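Local coordinates for protein Rnh (Ribonuclease H) (Chlorobaculum tepidum, PDB 3H08) that probably cleaves the RNA strand of RNA-DNA hybrids endonucleolytically, leaving 5'-phosphomonoester ends, with magnesium as its cofactor, at residues E2-D10 with G21-G29; N44-A52 with L67-V75. The protein carries 3 engineered substitutions. All coordinates share one frame; numbering follows the deposited sequence. Where two conformers were deposited one is given.

Contact 1 pairs the first two strands of the mixed RNase H sheet, 4-13 and 18-28, as a hairpin; contact 2, later in the chain and opening only after contact 1 has closed, sets helix 44-57 against the end of strand 64-69 and helix 72-79. Their centres lie about 13 Å apart. Strands 4-13 and 64-69 are neighbours in the sheet, joined by probable hydrogen bonds between I7 or T9 and Y68. The shared sheet brings D10 near D70, their side chains about 5 Å apart, while the side chains of E48 and D10 lie about 3 and 4 Å from the bound magnesium ion. All three are predicted magnesium ligands.

Contact 1 (E2-D10 with G21-G29); sequences EKTITIYTD and GWGALLMYG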
loop_
_atom_site.group_PDB
_atom_site.type_symbol
_atom_site.label_atom_id
_atom_site.label_comp_id
_atom_site.label_asym_id
_atom_site.label_seq_id
_atom_site.Cartn_x
_atom_site.Cartn_y
_atom_site.Cartn_z
ATOM N N GLU A 2 9.430 18.764 -1.606
ATOM C CA GLU A 2 9.178 19.476 -0.318
ATOM C C GLU A 2 7.721 19.309 0.195
ATOM O O GLU A 2 7.440 19.745 1.295
ATOM C CB GLU A 2 9.545 20.966 -0.427
ATOM C CG GLU A 2 8.686 21.798 -1.413
ATOM C CD GLU A 2 9.429 23.007 -2.010
ATOM O OE1 GLU A 2 10.352 23.574 -1.360
ATOM O OE2 GLU A 2 9.078 23.421 -3.144
ATOM N N LYS A 3 6.825 18.689 -0.589
ATOM C CA LYS A 3 5.379 18.621 -0.241
ATOM C C LYS A 3 5.162 17.505 0.773
ATOM O O LYS A 3 5.846 16.474 0.709
ATOM C CB LYS A 3 4.528 18.280 -1.466
ATOM C CG LYS A 3 4.580 19.188 -2.688
ATOM C CD LYS A 3 3.621 18.586 -3.737
ATOM C CE LYS A 3 3.599 19.298 -5.058
ATOM N NZ LYS A 3 2.562 18.628 -5.903
ATOM N N THR A 4 4.229 17.697 1.702
ATOM C CA THR A 4 3.718 16.567 2.496
ATOM C C THR A 4 2.403 16.114 1.903
ATOM O O THR A 4 1.409 16.877 1.841
ATOM C CB THR A 4 3.514 16.881 3.974
ATOM O OG1 THR A 4 4.756 17.307 4.552
ATOM C CG2 THR A 4 2.968 15.660 4.701
ATOM N N ILE A 5 2.410 14.864 1.441
ATOM C CA ILE A 5 1.303 14.234 0.735
ATOM C C ILE A 5 0.740 13.113 1.581
ATOM O O ILE A 5 1.478 12.224 2.003
ATOM C CB ILE A 5 1.786 13.587 -0.604
ATOM C CG1 ILE A 5 2.643 14.556 -1.402
ATOM C CG2 ILE A 5 0.618 13.120 -1.426
ATOM C CD1 ILE A 5 1.957 15.853 -1.746
ATOM N N THR A 6 -0.579 13.089 1.751
ATOM C CA THR A 6 -1.204 12.046 2.552
ATOM C C THR A 6 -1.797 11.019 1.567
ATOM O O THR A 6 -2.449 11.392 0.608
ATOM C CB THR A 6 -2.234 12.663 3.487
ATOM O OG1 THR A 6 -1.589 13.637 4.304
ATOM C CG2 THR A 6 -2.911 11.613 4.354
ATOM N N ILE A 7 -1.519 9.733 1.806
ATOM C CA ILE A 7 -1.943 8.665 0.923
ATOM C C ILE A 7 -2.705 7.647 1.732
ATOM O O ILE A 7 -2.262 7.210 2.786
ATOM C CB ILE A 7 -0.742 7.998 0.196
ATOM C CG1 ILE A 7 0.103 9.062 -0.479
ATOM C CG2 ILE A 7 -1.224 6.972 -0.767
ATOM C CD1 ILE A 7 1.238 8.513 -1.281
ATOM N N TYR A 8 -3.858 7.264 1.199
ATOM C CA TYR A 8 -4.755 6.277 1.796
ATOM C C TYR A 8 -4.795 5.079 0.871
ATOM O O TYR A 8 -5.096 5.219 -0.298
ATOM C CB TYR A 8 -6.125 6.863 1.967
ATOM C CG TYR A 8 -6.157 8.110 2.803
ATOM C CD1 TYR A 8 -6.352 8.039 4.175
ATOM C CD2 TYR A 8 -5.975 9.373 2.232
ATOM C CE1 TYR A 8 -6.397 9.180 4.959
ATOM C CE2 TYR A 8 -6.010 10.501 3.007
ATOM C CZ TYR A 8 -6.202 10.407 4.377
ATOM O OH TYR A 8 -6.292 11.556 5.156
ATOM N N THR A 9 -4.445 3.916 1.379
ATOM C CA THR A 9 -4.294 2.734 0.542
ATOM C C THR A 9 -5.177 1.589 1.047
ATOM O O THR A 9 -5.368 1.406 2.271
ATOM C CB THR A 9 -2.808 2.287 0.472
ATOM O OG1 THR A 9 -2.381 1.784 1.747
ATOM C CG2 THR A 9 -1.931 3.419 0.044
ATOM N N ASP A 10 -5.635 0.747 0.117
ATOM C CA ASP A 10 -6.429 -0.444 0.461
ATOM C C ASP A 10 -6.250 -1.499 -0.596
ATOM O O ASP A 10 -6.127 -1.197 -1.761
ATOM C CB ASP A 10 -7.946 -0.126 0.611
ATOM C CG ASP A 10 -8.763 -1.260 1.318
ATOM O OD1 ASP A 10 -8.957 -2.357 0.709
ATOM O OD2 ASP A 10 -9.335 -1.027 2.441
ATOM N N GLY A 21 -7.844 -6.547 -6.090
ATOM C CA GLY A 21 -7.682 -5.179 -6.518
ATOM C C GLY A 21 -7.010 -4.352 -5.450
ATOM O O GLY A 21 -6.954 -4.724 -4.274
ATOM N N TRP A 22 -6.548 -3.190 -5.878
ATOM C CA TRP A 22 -5.943 -2.227 -4.996
ATOM C C TRP A 22 -6.412 -0.833 -5.379
ATOM O O TRP A 22 -6.779 -0.569 -6.531
ATOM C CB TRP A 22 -4.383 -2.307 -5.042
ATOM C CG TRP A 22 -3.826 -2.228 -6.416
ATOM C CD1 TRP A 22 -3.569 -3.270 -7.273
ATOM C CD2 TRP A 22 -3.522 -1.041 -7.147
ATOM N NE1 TRP A 22 -3.119 -2.794 -8.472
ATOM C CE2 TRP A 22 -3.091 -1.432 -8.425
ATOM C CE3 TRP A 22 -3.549 0.320 -6.839
ATOM C CZ2 TRP A 22 -2.718 -0.520 -9.382
ATOM C CZ3 TRP A 22 -3.225 1.204 -7.819
ATOM C CH2 TRP A 22 -2.788 0.786 -9.053
ATOM N N GLY A 23 -6.327 0.073 -4.410
ATOM C CA GLY A 23 -6.712 1.439 -4.637
ATOM C C GLY A 23 -5.895 2.356 -3.744
ATOM O O GLY A 23 -5.455 1.972 -2.655
ATOM N N ALA A 24 -5.688 3.569 -4.205
ATOM C CA ALA A 24 -5.012 4.580 -3.405
ATOM C C ALA A 24 -5.599 5.949 -3.734
ATOM O O ALA A 24 -5.896 6.251 -4.888
ATOM C CB ALA A 24 -3.499 4.564 -3.640
ATOM N N LEU A 25 -5.698 6.773 -2.710
ATOM C CA LEU A 25 -6.144 8.140 -2.798
ATOM C C LEU A 25 -5.007 8.988 -2.244
ATOM O O LEU A 25 -4.549 8.778 -1.101
ATOM C CB LEU A 25 -7.411 8.324 -1.950
ATOM C CG LEU A 25 -8.014 9.690 -1.848
ATOM C CD1 LEU A 25 -8.159 10.277 -3.173
ATOM C CD2 LEU A 25 -9.361 9.550 -1.145
ATOM N N LEU A 26 -4.502 9.873 -3.095
ATOM C CA LEU A 26 -3.420 10.789 -2.764
ATOM C C LEU A 26 -4.005 12.160 -2.548
ATOM O O LEU A 26 -4.794 12.631 -3.370
ATOM C CB LEU A 26 -2.382 10.851 -3.905
ATOM C CG LEU A 26 -1.494 9.618 -4.062
ATOM C CD1 LEU A 26 -2.171 8.563 -4.848
ATOM C CD2 LEU A 26 -0.185 9.993 -4.693
ATOM N N MET A 27 -3.634 12.806 -1.461
ATOM C CA MET A 27 -4.203 14.080 -1.066
ATOM C C MET A 27 -3.121 15.115 -0.757
ATOM O O MET A 27 -2.179 14.855 -0.031
ATOM C CB MET A 27 -5.062 13.851 0.179
ATOM C CG MET A 27 -5.578 15.069 0.783
ATOM S SD MET A 27 -6.449 14.602 2.276
ATOM C CE MET A 27 -7.733 13.580 1.614
ATOM N N TYR A 28 -3.286 16.308 -1.314
ATOM C CA TYR A 28 -2.445 17.453 -0.991
ATOM C C TYR A 28 -3.351 18.692 -0.935
ATOM O O TYR A 28 -3.760 19.217 -1.966
ATOM C CB TYR A 28 -1.361 17.579 -2.040
ATOM C CG TYR A 28 -0.432 18.742 -1.834
ATOM C CD1 TYR A 28 0.373 18.836 -0.702
ATOM C CD2 TYR A 28 -0.343 19.760 -2.790
ATOM C CE1 TYR A 28 1.208 19.929 -0.520
ATOM C CE2 TYR A 28 0.487 20.823 -2.623
ATOM C CZ TYR A 28 1.260 20.912 -1.500
ATOM O OH TYR A 28 2.076 22.003 -1.363
ATOM N N GLY A 29 -3.683 19.127 0.275
ATOM C CA GLY A 29 -4.711 20.130 0.489
ATOM C C GLY A 29 -6.020 19.736 -0.155
ATOM O O GLY A 29 -6.537 18.622 0.061
#
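Across the antiparallel hairpin of E2-D10 with G21-G29, T6, Y8 and D10 pair with M27, L25 and G23, each through two backbone hydrogen bonds. The straightest runs from Y8 N to L25 O (2.8 Å, 168° at the hydrogen). Between them, I7 and T9 face L26 and A24 as non-hydrogen-bonded pairs, and here the packing is tight and buried: I7 and L26 lie side by side pointing the same way, I7 CG1 4.0 Å from L26 CG, while the methyl of A24, its CB, meets T9 CG2 at 4.2 Å. On the other face, Y8 and M27 are partly exposed. The bent end of M27 (chi3 -62°) brings M27 CE within 3.8 Å of Y8 CE2.

The contact opens to solvent at Y28. A chi1 of 179° swings the Y28 ring away from its own N, back along the first strand, where T4 O meets its edge in plane, 3.4 Å from Y28 CD1. The extended chain of K3 crosses one face in a CH-pi contact, K3 CD 4.0 Å from the Y28 ring centroid. A serine in place of K3 would probably leave that face without its aliphatic cover and the ring freer to turn. The paired backbone bonds hold the strand that carries D10, a predicted magnesium ligand whose side chain lies about 4 Å from the bound magnesium ion.

Contact 2 (N44-A52 with L67-V75); sequences NNRMELMAA and LYSDSAYLV
N45 lays its flat amide over one face of the Y73 ring, the two planes only 8° apart, an amide-ring stack with N45 CG 3.6 Å from Y73 CD2. One helical turn on, the side chains of L49 and Y73 cross at about a right angle, L49 CD1 3.7 Å from Y73 CE2, while L49 CD2 meets L74 CD1 at 3.7 Å. A52 CB continues this apolar seam to L74 CD2 and L67 CD1.

Beside the ring the contact turns polar. With chi1 at 176°, S71 OG points away from its own N and reaches helix 44-57, donating to E48 OE1 at 2.6 Å from above the carboxylate plane; as N-cap it accepts from L74 N in a nearly straight bond (168°). One water links E48 OE1 to Y73 N, and another joins E48 O to S69 OG, which accepts from S71 N in an ST turn. S71 probably helps to position E48, a predicted magnesium ligand whose side chain is about 3 Å from the bound magnesium ion.

Helix 44-57 rests on the turn between strand 64-69 and helix 72-79. W105 of helix 102-114 meets Y73 edge-to-face and touches L49, and F119 of strand 116-121 packs against L67 and L74.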
loop_
_atom_site.group_PDB
_atom_site.type_symbol
_atom_site.label_atom_id
_atom_site.label_comp_id
_atom_site.label_asym_id
_atom_site.label_seq_id
_atom_site.Cartn_x
_atom_site.Cartn_y
_atom_site.Cartn_z
ATOM N N ASN A 44 -4.745 -11.163 -0.247
ATOM C CA ASN A 44 -4.982 -9.898 0.441
ATOM C C ASN A 44 -3.686 -9.163 0.781
ATOM O O ASN A 44 -3.571 -7.960 0.585
ATOM C CB ASN A 44 -5.792 -10.124 1.715
ATOM C CG ASN A 44 -7.244 -10.430 1.424
ATOM O OD1 ASN A 44 -8.001 -9.539 1.044
ATOM N ND2 ASN A 44 -7.632 -11.675 1.587
ATOM N N ASN A 45 -2.716 -9.885 1.336
ATOM C CA ASN A 45 -1.436 -9.266 1.670
ATOM C C ASN A 45 -0.753 -8.638 0.478
ATOM O O ASN A 45 -0.222 -7.552 0.572
ATOM C CB ASN A 45 -0.503 -10.272 2.323
ATOM C CG ASN A 45 -0.863 -10.563 3.773
ATOM O OD1 ASN A 45 -1.663 -9.850 4.390
ATOM N ND2 ASN A 45 -0.218 -11.568 4.340
ATOM N N ARG A 46 -0.740 -9.325 -0.656
ATOM C CA ARG A 46 -0.123 -8.748 -1.847
ATOM C C ARG A 46 -0.835 -7.499 -2.315
ATOM O O ARG A 46 -0.173 -6.505 -2.723
ATOM C CB ARG A 46 -0.027 -9.774 -2.980
ATOM C CG ARG A 46 1.087 -10.751 -2.775
ATOM C CD ARG A 46 1.367 -11.604 -4.020
ATOM N NE ARG A 46 1.942 -10.859 -5.135
ATOM C CZ ARG A 46 3.237 -10.632 -5.320
ATOM N NH1 ARG A 46 4.138 -11.023 -4.424
ATOM N NH2 ARG A 46 3.636 -9.966 -6.408
ATOM N N MET A 47 -2.163 -7.499 -2.260
ATOM C CA MET A 47 -2.892 -6.301 -2.709
ATOM C C MET A 47 -2.710 -5.109 -1.734
ATOM O O MET A 47 -2.667 -3.983 -2.158
ATOM C CB MET A 47 -4.359 -6.591 -2.914
ATOM C CG MET A 47 -4.645 -7.501 -4.077
ATOM S SD MET A 47 -4.246 -6.797 -5.712
ATOM C CE MET A 47 -2.571 -7.319 -5.898
ATOM N N GLU A 48 -2.595 -5.403 -0.447
ATOM C CA GLU A 48 -2.275 -4.402 0.568
ATOM C C GLU A 48 -0.942 -3.748 0.290
ATOM O O GLU A 48 -0.818 -2.529 0.380
ATOM C CB GLU A 48 -2.277 -5.055 1.953
ATOM C CG GLU A 48 -3.690 -5.477 2.389
ATOM C CD GLU A 48 -3.739 -6.451 3.598
ATOM O OE1 GLU A 48 -2.726 -6.707 4.311
ATOM O OE2 GLU A 48 -4.841 -6.984 3.844
ATOM N N LEU A 49 0.074 -4.550 -0.043
ATOM C CA LEU A 49 1.391 -3.979 -0.369
ATOM C C LEU A 49 1.330 -3.235 -1.682
ATOM O O LEU A 49 1.894 -2.154 -1.815
ATOM C CB LEU A 49 2.434 -5.062 -0.461
ATOM C CG LEU A 49 2.774 -5.844 0.788
ATOM C CD1 LEU A 49 4.011 -6.678 0.512
ATOM C CD2 LEU A 49 3.031 -4.941 1.927
ATOM N N MET A 50 0.678 -3.834 -2.671
ATOM C CA MET A 50 0.598 -3.204 -4.001
ATOM C C MET A 50 -0.045 -1.829 -3.942
ATOM O O MET A 50 0.353 -0.888 -4.624
ATOM C CB MET A 50 -0.138 -4.102 -4.982
ATOM C CG MET A 50 -0.003 -3.614 -6.394
ATOM S SD MET A 50 1.657 -3.838 -7.021
ATOM C CE MET A 50 1.730 -5.614 -7.170
ATOM N N ALA A 51 -1.085 -1.687 -3.129
ATOM C CA ALA A 51 -1.725 -0.362 -3.004
ATOM C C ALA A 51 -0.725 0.703 -2.542
ATOM O O ALA A 51 -0.721 1.801 -3.047
ATOM C CB ALA A 51 -2.868 -0.440 -2.111
ATOM N N ALA A 52 0.093 0.363 -1.550
ATOM C CA ALA A 52 1.124 1.283 -1.061
ATOM C C ALA A 52 2.181 1.552 -2.127
ATOM O O ALA A 52 2.604 2.688 -2.316
ATOM C CB ALA A 52 1.722 0.758 0.191
ATOM N N LEU A 67 1.110 7.872 5.252
ATOM C CA LEU A 67 0.407 6.778 4.581
ATOM C C LEU A 67 -0.447 6.022 5.552
ATOM O O LEU A 67 0.061 5.498 6.549
ATOM C CB LEU A 67 1.411 5.857 3.887
ATOM C CG LEU A 67 0.790 4.905 2.854
ATOM C CD1 LEU A 67 1.775 4.572 1.793
ATOM C CD2 LEU A 67 0.317 3.662 3.527
ATOM N N TYR A 68 -1.747 6.013 5.275
ATOM C CA TYR A 68 -2.778 5.353 6.103
ATOM C C TYR A 68 -3.241 4.067 5.435
ATOM O O TYR A 68 -3.766 4.094 4.303
ATOM C CB TYR A 68 -3.979 6.291 6.295
ATOM C CG TYR A 68 -3.660 7.427 7.212
ATOM C CD1 TYR A 68 -3.936 7.350 8.561
ATOM C CD2 TYR A 68 -3.019 8.560 6.736
ATOM C CE1 TYR A 68 -3.627 8.409 9.405
ATOM C CE2 TYR A 68 -2.700 9.629 7.572
ATOM C CZ TYR A 68 -2.976 9.527 8.920
ATOM O OH TYR A 68 -2.705 10.570 9.778
ATOM N N SER A 69 -3.053 2.940 6.119
ATOM C CA SER A 69 -3.463 1.617 5.622
ATOM C C SER A 69 -4.176 0.784 6.686
ATOM O O SER A 69 -3.824 0.863 7.836
ATOM C CB SER A 69 -2.191 0.862 5.167
ATOM O OG SER A 69 -2.465 -0.443 4.681
ATOM N N ASP A 70 -5.138 -0.074 6.308
ATOM C CA ASP A 70 -5.712 -1.052 7.273
ATOM C C ASP A 70 -4.842 -2.294 7.394
ATOM O O ASP A 70 -5.149 -3.185 8.184
ATOM C CB ASP A 70 -7.122 -1.469 6.874
ATOM C CG ASP A 70 -7.769 -2.390 7.871
ATOM O OD1 ASP A 70 -7.837 -2.026 9.073
ATOM O OD2 ASP A 70 -8.223 -3.473 7.457
ATOM N N SER A 71 -3.716 -2.328 6.661
ATOM C CA SER A 71 -2.888 -3.526 6.604
ATOM C C SER A 71 -1.888 -3.606 7.740
ATOM O O SER A 71 -0.874 -2.892 7.751
ATOM C CB SER A 71 -2.163 -3.620 5.268
ATOM O OG SER A 71 -1.272 -4.712 5.200
ATOM N N ALA A 72 -2.147 -4.503 8.691
ATOM C CA ALA A 72 -1.181 -4.761 9.748
ATOM C C ALA A 72 0.111 -5.337 9.169
ATOM O O ALA A 72 1.190 -5.000 9.614
ATOM C CB ALA A 72 -1.752 -5.686 10.751
ATOM N N TYR A 73 -0.027 -6.176 8.144
ATOM C CA TYR A 73 1.103 -6.770 7.436
ATOM C C TYR A 73 2.076 -5.711 7.001
ATOM O O TYR A 73 3.255 -5.782 7.283
ATOM C CB TYR A 73 0.558 -7.562 6.239
ATOM C CG TYR A 73 1.591 -8.285 5.410
ATOM C CD1 TYR A 73 2.409 -9.269 5.968
ATOM C CD2 TYR A 73 1.734 -8.016 4.045
ATOM C CE1 TYR A 73 3.361 -9.945 5.182
ATOM C CE2 TYR A 73 2.627 -8.714 3.273
ATOM C CZ TYR A 73 3.439 -9.659 3.826
ATOM O OH TYR A 73 4.351 -10.322 3.025
ATOM N N LEU A 74 1.563 -4.702 6.315
ATOM C CA LEU A 74 2.389 -3.596 5.900
ATOM C C LEU A 74 2.894 -2.771 7.055
ATOM O O LEU A 74 4.103 -2.485 7.184
ATOM C CB LEU A 74 1.609 -2.705 4.940
ATOM C CG LEU A 74 2.262 -1.394 4.480
ATOM C CD1 LEU A 74 3.545 -1.670 3.682
ATOM C CD2 LEU A 74 1.294 -0.570 3.711
ATOM N N VAL A 75 1.968 -2.292 7.864
ATOM C CA VAL A 75 2.339 -1.290 8.851
ATOM C C VAL A 75 3.274 -1.864 9.924
ATOM O O VAL A 75 4.250 -1.234 10.312
ATOM C CB VAL A 75 1.085 -0.622 9.482
ATOM C CG1 VAL A 75 1.506 0.322 10.611
ATOM C CG2 VAL A 75 0.285 0.066 8.452
HETATM O O HOH W 1 -2.556 -1.005 2.089
HETATM O O HOH W 2 -2.785 -7.323 7.005
#